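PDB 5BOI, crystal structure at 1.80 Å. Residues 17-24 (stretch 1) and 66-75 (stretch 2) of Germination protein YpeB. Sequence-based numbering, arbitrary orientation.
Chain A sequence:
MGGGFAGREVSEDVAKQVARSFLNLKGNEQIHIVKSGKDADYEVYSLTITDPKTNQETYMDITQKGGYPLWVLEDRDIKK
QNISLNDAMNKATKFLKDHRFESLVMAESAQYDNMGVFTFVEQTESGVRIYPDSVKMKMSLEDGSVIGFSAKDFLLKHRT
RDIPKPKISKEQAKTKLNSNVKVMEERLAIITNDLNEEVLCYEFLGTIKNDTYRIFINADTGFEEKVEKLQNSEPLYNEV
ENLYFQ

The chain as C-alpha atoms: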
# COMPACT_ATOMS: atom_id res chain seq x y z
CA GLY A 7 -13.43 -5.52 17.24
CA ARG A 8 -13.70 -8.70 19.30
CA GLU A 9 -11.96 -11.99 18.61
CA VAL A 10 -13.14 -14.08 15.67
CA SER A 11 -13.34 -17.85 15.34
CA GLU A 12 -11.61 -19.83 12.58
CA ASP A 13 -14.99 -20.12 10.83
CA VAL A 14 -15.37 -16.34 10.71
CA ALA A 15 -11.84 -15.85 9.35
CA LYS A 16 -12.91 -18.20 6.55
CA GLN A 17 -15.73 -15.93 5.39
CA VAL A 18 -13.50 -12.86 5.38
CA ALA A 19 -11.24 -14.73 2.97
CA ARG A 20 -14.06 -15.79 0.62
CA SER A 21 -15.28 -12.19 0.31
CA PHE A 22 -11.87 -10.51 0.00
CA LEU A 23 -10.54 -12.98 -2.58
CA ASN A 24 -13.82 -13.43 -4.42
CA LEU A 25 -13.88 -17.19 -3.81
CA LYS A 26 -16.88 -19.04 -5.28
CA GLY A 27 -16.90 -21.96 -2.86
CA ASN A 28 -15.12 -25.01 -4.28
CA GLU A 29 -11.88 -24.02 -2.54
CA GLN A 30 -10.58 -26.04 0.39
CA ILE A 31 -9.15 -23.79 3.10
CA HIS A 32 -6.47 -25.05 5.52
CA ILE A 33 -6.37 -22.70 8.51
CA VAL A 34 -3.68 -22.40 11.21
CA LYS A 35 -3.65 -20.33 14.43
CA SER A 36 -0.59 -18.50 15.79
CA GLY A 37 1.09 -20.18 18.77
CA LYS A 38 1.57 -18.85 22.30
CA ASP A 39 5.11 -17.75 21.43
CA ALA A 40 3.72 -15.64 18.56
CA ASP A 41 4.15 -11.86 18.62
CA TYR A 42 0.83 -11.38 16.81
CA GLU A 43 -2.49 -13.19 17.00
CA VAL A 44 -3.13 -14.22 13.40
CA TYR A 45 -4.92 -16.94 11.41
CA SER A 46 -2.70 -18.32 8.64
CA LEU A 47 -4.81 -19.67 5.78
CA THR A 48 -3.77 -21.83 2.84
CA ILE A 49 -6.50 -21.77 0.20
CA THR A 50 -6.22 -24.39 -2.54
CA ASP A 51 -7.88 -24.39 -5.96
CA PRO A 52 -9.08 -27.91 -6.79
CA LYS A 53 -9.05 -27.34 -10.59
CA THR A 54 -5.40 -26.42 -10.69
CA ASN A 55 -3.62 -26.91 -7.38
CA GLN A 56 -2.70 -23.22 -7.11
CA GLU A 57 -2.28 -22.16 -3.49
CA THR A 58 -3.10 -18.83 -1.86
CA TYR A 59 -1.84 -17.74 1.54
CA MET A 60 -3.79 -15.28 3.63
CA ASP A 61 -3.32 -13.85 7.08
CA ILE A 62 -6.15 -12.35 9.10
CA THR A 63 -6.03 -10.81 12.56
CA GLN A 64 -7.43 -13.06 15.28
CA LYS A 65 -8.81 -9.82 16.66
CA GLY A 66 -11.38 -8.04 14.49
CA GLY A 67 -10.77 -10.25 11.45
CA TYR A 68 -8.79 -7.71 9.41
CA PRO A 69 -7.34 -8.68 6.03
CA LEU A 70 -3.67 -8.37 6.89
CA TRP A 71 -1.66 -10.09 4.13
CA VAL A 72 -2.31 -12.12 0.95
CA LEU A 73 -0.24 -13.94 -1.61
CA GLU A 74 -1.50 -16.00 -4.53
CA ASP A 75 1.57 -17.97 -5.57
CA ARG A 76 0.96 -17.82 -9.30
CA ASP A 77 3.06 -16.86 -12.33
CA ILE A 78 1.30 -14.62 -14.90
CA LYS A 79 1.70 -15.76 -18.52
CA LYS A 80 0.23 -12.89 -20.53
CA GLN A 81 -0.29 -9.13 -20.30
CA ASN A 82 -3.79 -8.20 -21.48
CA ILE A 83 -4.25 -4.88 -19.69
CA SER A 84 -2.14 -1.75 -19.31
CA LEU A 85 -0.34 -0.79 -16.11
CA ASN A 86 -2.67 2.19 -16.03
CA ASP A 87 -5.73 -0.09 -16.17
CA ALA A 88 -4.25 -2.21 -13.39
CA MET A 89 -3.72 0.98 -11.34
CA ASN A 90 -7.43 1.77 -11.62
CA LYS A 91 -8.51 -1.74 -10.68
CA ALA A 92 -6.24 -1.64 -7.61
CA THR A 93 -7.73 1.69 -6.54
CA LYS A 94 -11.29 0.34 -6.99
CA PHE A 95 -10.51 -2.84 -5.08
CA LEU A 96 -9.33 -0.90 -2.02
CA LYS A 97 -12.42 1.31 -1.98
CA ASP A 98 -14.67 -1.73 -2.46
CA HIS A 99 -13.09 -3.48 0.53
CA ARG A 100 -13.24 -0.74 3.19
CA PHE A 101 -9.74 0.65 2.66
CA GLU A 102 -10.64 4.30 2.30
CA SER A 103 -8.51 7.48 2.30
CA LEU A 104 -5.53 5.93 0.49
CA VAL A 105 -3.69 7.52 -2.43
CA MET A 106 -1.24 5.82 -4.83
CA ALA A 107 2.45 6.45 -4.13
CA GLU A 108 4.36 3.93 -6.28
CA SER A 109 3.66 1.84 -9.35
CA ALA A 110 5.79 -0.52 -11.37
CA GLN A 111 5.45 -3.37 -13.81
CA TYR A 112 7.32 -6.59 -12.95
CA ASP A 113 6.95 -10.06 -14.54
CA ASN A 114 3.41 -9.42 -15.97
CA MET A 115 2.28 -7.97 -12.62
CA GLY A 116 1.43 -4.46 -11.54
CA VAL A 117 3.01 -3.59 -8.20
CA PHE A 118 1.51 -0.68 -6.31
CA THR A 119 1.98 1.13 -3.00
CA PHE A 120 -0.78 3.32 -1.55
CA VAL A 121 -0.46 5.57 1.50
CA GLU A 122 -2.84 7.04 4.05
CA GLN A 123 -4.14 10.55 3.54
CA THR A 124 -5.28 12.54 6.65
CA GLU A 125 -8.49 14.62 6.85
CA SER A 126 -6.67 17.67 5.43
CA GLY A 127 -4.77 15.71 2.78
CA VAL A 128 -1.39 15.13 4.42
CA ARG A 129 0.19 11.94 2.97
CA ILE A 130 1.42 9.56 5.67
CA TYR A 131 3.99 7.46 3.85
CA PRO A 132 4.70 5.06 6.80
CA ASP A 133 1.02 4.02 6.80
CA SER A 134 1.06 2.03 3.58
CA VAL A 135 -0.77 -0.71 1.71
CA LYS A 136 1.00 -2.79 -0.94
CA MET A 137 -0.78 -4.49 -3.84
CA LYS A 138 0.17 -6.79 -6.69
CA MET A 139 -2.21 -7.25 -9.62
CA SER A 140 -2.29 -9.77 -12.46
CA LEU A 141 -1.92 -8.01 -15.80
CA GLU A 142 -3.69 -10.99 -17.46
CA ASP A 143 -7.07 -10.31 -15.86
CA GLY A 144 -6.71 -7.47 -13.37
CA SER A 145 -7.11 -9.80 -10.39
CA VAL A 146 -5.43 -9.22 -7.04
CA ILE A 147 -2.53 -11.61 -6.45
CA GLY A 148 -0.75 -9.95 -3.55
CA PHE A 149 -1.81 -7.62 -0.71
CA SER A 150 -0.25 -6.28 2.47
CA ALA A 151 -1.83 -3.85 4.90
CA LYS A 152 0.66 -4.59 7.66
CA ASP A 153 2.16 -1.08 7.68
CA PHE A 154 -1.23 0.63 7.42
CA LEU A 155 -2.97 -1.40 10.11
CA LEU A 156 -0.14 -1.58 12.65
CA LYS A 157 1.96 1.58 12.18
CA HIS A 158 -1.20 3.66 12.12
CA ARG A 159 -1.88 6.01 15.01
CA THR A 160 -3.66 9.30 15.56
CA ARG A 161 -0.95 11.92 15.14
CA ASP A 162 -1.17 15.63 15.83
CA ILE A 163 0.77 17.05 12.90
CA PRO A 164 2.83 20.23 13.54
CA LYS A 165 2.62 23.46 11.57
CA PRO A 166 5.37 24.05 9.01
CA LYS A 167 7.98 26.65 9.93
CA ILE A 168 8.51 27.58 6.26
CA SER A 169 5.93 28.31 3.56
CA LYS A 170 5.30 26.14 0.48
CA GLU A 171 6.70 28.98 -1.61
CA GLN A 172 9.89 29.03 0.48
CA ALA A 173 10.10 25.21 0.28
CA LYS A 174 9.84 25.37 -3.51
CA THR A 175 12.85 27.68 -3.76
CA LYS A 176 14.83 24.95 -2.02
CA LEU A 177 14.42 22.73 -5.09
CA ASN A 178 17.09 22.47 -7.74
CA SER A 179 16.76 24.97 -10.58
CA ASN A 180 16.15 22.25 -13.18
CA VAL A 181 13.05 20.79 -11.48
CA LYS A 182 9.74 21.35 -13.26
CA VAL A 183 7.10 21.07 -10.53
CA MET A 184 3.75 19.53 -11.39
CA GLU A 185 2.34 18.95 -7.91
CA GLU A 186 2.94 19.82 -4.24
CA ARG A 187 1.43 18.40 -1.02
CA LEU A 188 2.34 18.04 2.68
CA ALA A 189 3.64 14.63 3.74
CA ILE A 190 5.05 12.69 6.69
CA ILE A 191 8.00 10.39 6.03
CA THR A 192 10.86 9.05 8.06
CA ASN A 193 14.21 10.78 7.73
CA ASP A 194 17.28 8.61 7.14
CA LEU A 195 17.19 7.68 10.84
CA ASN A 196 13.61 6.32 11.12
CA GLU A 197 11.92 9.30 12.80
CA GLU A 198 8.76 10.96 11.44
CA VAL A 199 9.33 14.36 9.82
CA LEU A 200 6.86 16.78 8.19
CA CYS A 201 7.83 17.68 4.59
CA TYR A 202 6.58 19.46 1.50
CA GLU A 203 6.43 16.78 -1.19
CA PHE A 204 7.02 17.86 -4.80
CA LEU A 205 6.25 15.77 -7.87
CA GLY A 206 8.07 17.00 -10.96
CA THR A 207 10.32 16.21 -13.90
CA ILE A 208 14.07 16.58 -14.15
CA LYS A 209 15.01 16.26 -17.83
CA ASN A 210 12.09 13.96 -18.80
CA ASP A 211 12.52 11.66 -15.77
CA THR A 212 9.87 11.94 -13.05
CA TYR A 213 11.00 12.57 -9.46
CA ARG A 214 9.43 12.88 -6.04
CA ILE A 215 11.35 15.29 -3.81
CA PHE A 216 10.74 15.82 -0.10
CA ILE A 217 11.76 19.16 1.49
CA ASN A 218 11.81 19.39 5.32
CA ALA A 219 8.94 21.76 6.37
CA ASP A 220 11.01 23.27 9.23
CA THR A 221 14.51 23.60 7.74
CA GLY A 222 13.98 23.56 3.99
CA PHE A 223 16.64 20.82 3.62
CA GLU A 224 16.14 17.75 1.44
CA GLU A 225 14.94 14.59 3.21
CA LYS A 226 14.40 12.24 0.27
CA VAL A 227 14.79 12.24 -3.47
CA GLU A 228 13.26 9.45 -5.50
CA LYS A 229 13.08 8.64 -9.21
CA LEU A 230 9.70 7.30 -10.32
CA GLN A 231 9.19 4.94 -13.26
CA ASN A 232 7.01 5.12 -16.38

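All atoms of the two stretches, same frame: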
# COMPACT_ATOMS: atom_id res chain seq x y z
N GLN A 17 -14.78 -16.68 6.20
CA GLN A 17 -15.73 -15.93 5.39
C GLN A 17 -15.13 -14.60 4.95
O GLN A 17 -15.46 -14.08 3.88
CB GLN A 17 -17.03 -15.70 6.17
CG GLN A 17 -18.01 -14.73 5.53
CD GLN A 17 -17.86 -13.31 6.06
OE1 GLN A 17 -17.54 -13.10 7.23
NE2 GLN A 17 -18.08 -12.33 5.19
N VAL A 18 -14.25 -14.05 5.77
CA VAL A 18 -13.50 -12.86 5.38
C VAL A 18 -12.74 -13.16 4.10
O VAL A 18 -12.82 -12.41 3.12
CB VAL A 18 -12.53 -12.42 6.49
CG1 VAL A 18 -11.86 -11.10 6.13
CG2 VAL A 18 -13.28 -12.27 7.81
N ALA A 19 -12.04 -14.28 4.11
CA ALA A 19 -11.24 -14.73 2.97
C ALA A 19 -12.07 -14.86 1.69
O ALA A 19 -11.70 -14.34 0.64
CB ALA A 19 -10.55 -16.06 3.30
N ARG A 20 -13.20 -15.56 1.78
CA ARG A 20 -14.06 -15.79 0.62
C ARG A 20 -14.46 -14.47 -0.04
O ARG A 20 -14.40 -14.33 -1.27
CB ARG A 20 -15.30 -16.58 1.03
CG ARG A 20 -15.00 -17.91 1.69
CD ARG A 20 -16.24 -18.80 1.72
NE ARG A 20 -16.01 -20.03 2.47
CZ ARG A 20 -15.42 -21.11 1.96
NH1 ARG A 20 -15.24 -22.19 2.71
NH2 ARG A 20 -15.00 -21.11 0.70
N SER A 21 -14.86 -13.51 0.78
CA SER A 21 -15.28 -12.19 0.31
C SER A 21 -14.14 -11.37 -0.30
O SER A 21 -14.27 -10.84 -1.41
CB SER A 21 -15.92 -11.42 1.46
OG SER A 21 -16.73 -10.37 0.98
N PHE A 22 -13.03 -11.28 0.43
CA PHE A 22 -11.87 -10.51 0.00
C PHE A 22 -11.25 -11.02 -1.30
O PHE A 22 -10.80 -10.23 -2.13
CB PHE A 22 -10.82 -10.54 1.11
CG PHE A 22 -9.76 -9.48 0.99
CD1 PHE A 22 -10.02 -8.16 1.34
CD2 PHE A 22 -8.48 -9.81 0.56
CE1 PHE A 22 -9.03 -7.19 1.25
CE2 PHE A 22 -7.49 -8.85 0.46
CZ PHE A 22 -7.77 -7.54 0.81
N LEU A 23 -11.24 -12.34 -1.46
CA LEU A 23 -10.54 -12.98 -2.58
C LEU A 23 -11.51 -13.41 -3.67
O LEU A 23 -11.11 -14.02 -4.66
CB LEU A 23 -9.76 -14.20 -2.08
CG LEU A 23 -8.64 -13.94 -1.09
CD1 LEU A 23 -8.13 -15.27 -0.54
CD2 LEU A 23 -7.52 -13.16 -1.75
N ASN A 24 -12.78 -13.11 -3.46
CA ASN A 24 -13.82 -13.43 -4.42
C ASN A 24 -13.85 -14.93 -4.72
O ASN A 24 -13.89 -15.34 -5.88
CB ASN A 24 -13.60 -12.63 -5.71
CG ASN A 24 -14.89 -12.23 -6.38
OD1 ASN A 24 -15.98 -12.44 -5.84
ND2 ASN A 24 -14.79 -11.63 -7.56
N GLY A 66 -10.71 -8.89 15.47
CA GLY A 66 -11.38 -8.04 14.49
C GLY A 66 -11.44 -8.54 13.06
O GLY A 66 -12.07 -7.92 12.21
N GLY A 67 -10.75 -9.65 12.77
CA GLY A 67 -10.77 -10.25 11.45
C GLY A 67 -10.41 -9.32 10.30
O GLY A 67 -11.15 -9.21 9.32
N TYR A 68 -9.27 -8.65 10.42
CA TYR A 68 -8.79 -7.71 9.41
C TYR A 68 -7.95 -8.41 8.35
O TYR A 68 -7.07 -9.19 8.69
CB TYR A 68 -7.94 -6.62 10.06
CG TYR A 68 -8.71 -5.38 10.45
CD1 TYR A 68 -8.97 -4.38 9.53
CD2 TYR A 68 -9.18 -5.21 11.75
CE1 TYR A 68 -9.66 -3.24 9.88
CE2 TYR A 68 -9.88 -4.08 12.12
CZ TYR A 68 -10.12 -3.10 11.18
OH TYR A 68 -10.81 -1.97 11.54
N PRO A 69 -8.22 -8.12 7.06
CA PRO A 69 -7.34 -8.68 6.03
C PRO A 69 -5.97 -8.06 6.20
O PRO A 69 -5.80 -6.86 6.00
CB PRO A 69 -7.98 -8.24 4.71
CG PRO A 69 -9.34 -7.73 5.07
CD PRO A 69 -9.25 -7.25 6.49
N LEU A 70 -5.00 -8.88 6.59
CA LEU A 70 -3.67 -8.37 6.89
C LEU A 70 -2.70 -8.53 5.72
O LEU A 70 -1.99 -7.60 5.36
CB LEU A 70 -3.13 -9.08 8.12
CG LEU A 70 -1.86 -8.51 8.74
CD1 LEU A 70 -2.12 -7.10 9.28
CD2 LEU A 70 -1.38 -9.45 9.82
N TRP A 71 -2.66 -9.74 5.15
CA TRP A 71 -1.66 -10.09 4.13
C TRP A 71 -2.20 -11.20 3.23
O TRP A 71 -2.92 -12.08 3.70
CB TRP A 71 -0.35 -10.51 4.81
CG TRP A 71 0.80 -10.78 3.87
CD1 TRP A 71 1.69 -9.87 3.37
CD2 TRP A 71 1.19 -12.06 3.34
NE1 TRP A 71 2.61 -10.50 2.55
CE2 TRP A 71 2.32 -11.84 2.52
CE3 TRP A 71 0.69 -13.36 3.48
CZ2 TRP A 71 2.96 -12.88 1.84
CZ3 TRP A 71 1.33 -14.39 2.80
CH2 TRP A 71 2.45 -14.14 2.00
N VAL A 72 -1.88 -11.12 1.94
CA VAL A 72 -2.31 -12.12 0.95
C VAL A 72 -1.21 -12.39 -0.06
O VAL A 72 -0.49 -11.48 -0.49
CB VAL A 72 -3.58 -11.67 0.16
CG1 VAL A 72 -3.86 -12.62 -1.02
CG2 VAL A 72 -4.79 -11.59 1.07
N LEU A 73 -1.06 -13.65 -0.45
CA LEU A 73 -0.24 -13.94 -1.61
C LEU A 73 -0.80 -15.14 -2.36
O LEU A 73 -0.96 -16.21 -1.78
CB LEU A 73 1.20 -14.21 -1.21
CG LEU A 73 2.08 -14.45 -2.43
CD1 LEU A 73 1.94 -13.28 -3.40
CD2 LEU A 73 3.53 -14.66 -2.04
N GLU A 74 -1.13 -14.92 -3.63
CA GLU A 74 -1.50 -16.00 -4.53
C GLU A 74 -0.24 -16.37 -5.28
O GLU A 74 0.24 -15.58 -6.09
CB GLU A 74 -2.60 -15.58 -5.52
CG GLU A 74 -3.87 -15.04 -4.87
CD GLU A 74 -5.00 -14.84 -5.87
OE1 GLU A 74 -4.90 -15.37 -7.01
OE2 GLU A 74 -6.00 -14.16 -5.53
N ASP A 75 0.29 -17.56 -5.01
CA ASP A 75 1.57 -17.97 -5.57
C ASP A 75 1.41 -18.48 -6.99
O ASP A 75 1.36 -19.69 -7.23
CB ASP A 75 2.23 -19.03 -4.69
CG ASP A 75 3.66 -19.32 -5.10
OD1 ASP A 75 4.32 -18.41 -5.65
OD2 ASP A 75 4.11 -20.45 -4.86

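The most distinctive element of this contact is a CH-π interaction between a proline and an aromatic ring: Pro69 CB lies 3.9 Å from the centroid of the Phe22 ring and 16° off the ring normal, so CB sits over one face of the ring. The closest atoms of the pair, Phe22 CE1 and Pro69 CB, are 3.8 Å apart. A proline suits this position because it is compact and rigid, and its CB can approach the ring face closely.

No hydrogen bond crosses between the stretches; helix 17-22 meets the strand at 63° through side-chain packing, burying 295 Å² in all. Phe22, Pro69 and Val72 are buried, and apolar side chains suit a contact with no polar pairing across it. From the helical segment, Val18, Phe22 and the following Leu23 point toward the strand, the first two being one helical turn apart, as the bond from Phe22 N to Val18 O (2.9 Å) reflects. On the strand, Pro69, Val72 and Glu74 point toward the helix, whereas Leu70, Trp71 and Leu73 point away.

Val72 packs against both Phe22 and Leu23. Its CG2 approaches Phe22 CE2 at 3.9 Å, obliquely to the ring, and is also 4.2 Å from Leu23 CD2; its CG1 lies 3.8 Å from Leu23 CD2. Leu23, with chi1 m and chi2 t, also brings CD2 to 4.2 Å from Glu74 OE2, at the margin of the apolar cluster; Glu74 OE1 is hydrogen-bonded elsewhere in the structure.

At the other end, Val18 CG1 packs 3.8 Å from Gly67 O and 4.3 Å from Pro69 CG. Gly67 has positive phi, which favors glycine, and lacks a side chain where one would point at the helix; an ideal CB there would lie 3.8 Å from Val18 CG2. Beyond Leu23, Asn24 adopts positive phi in a Schellman motif.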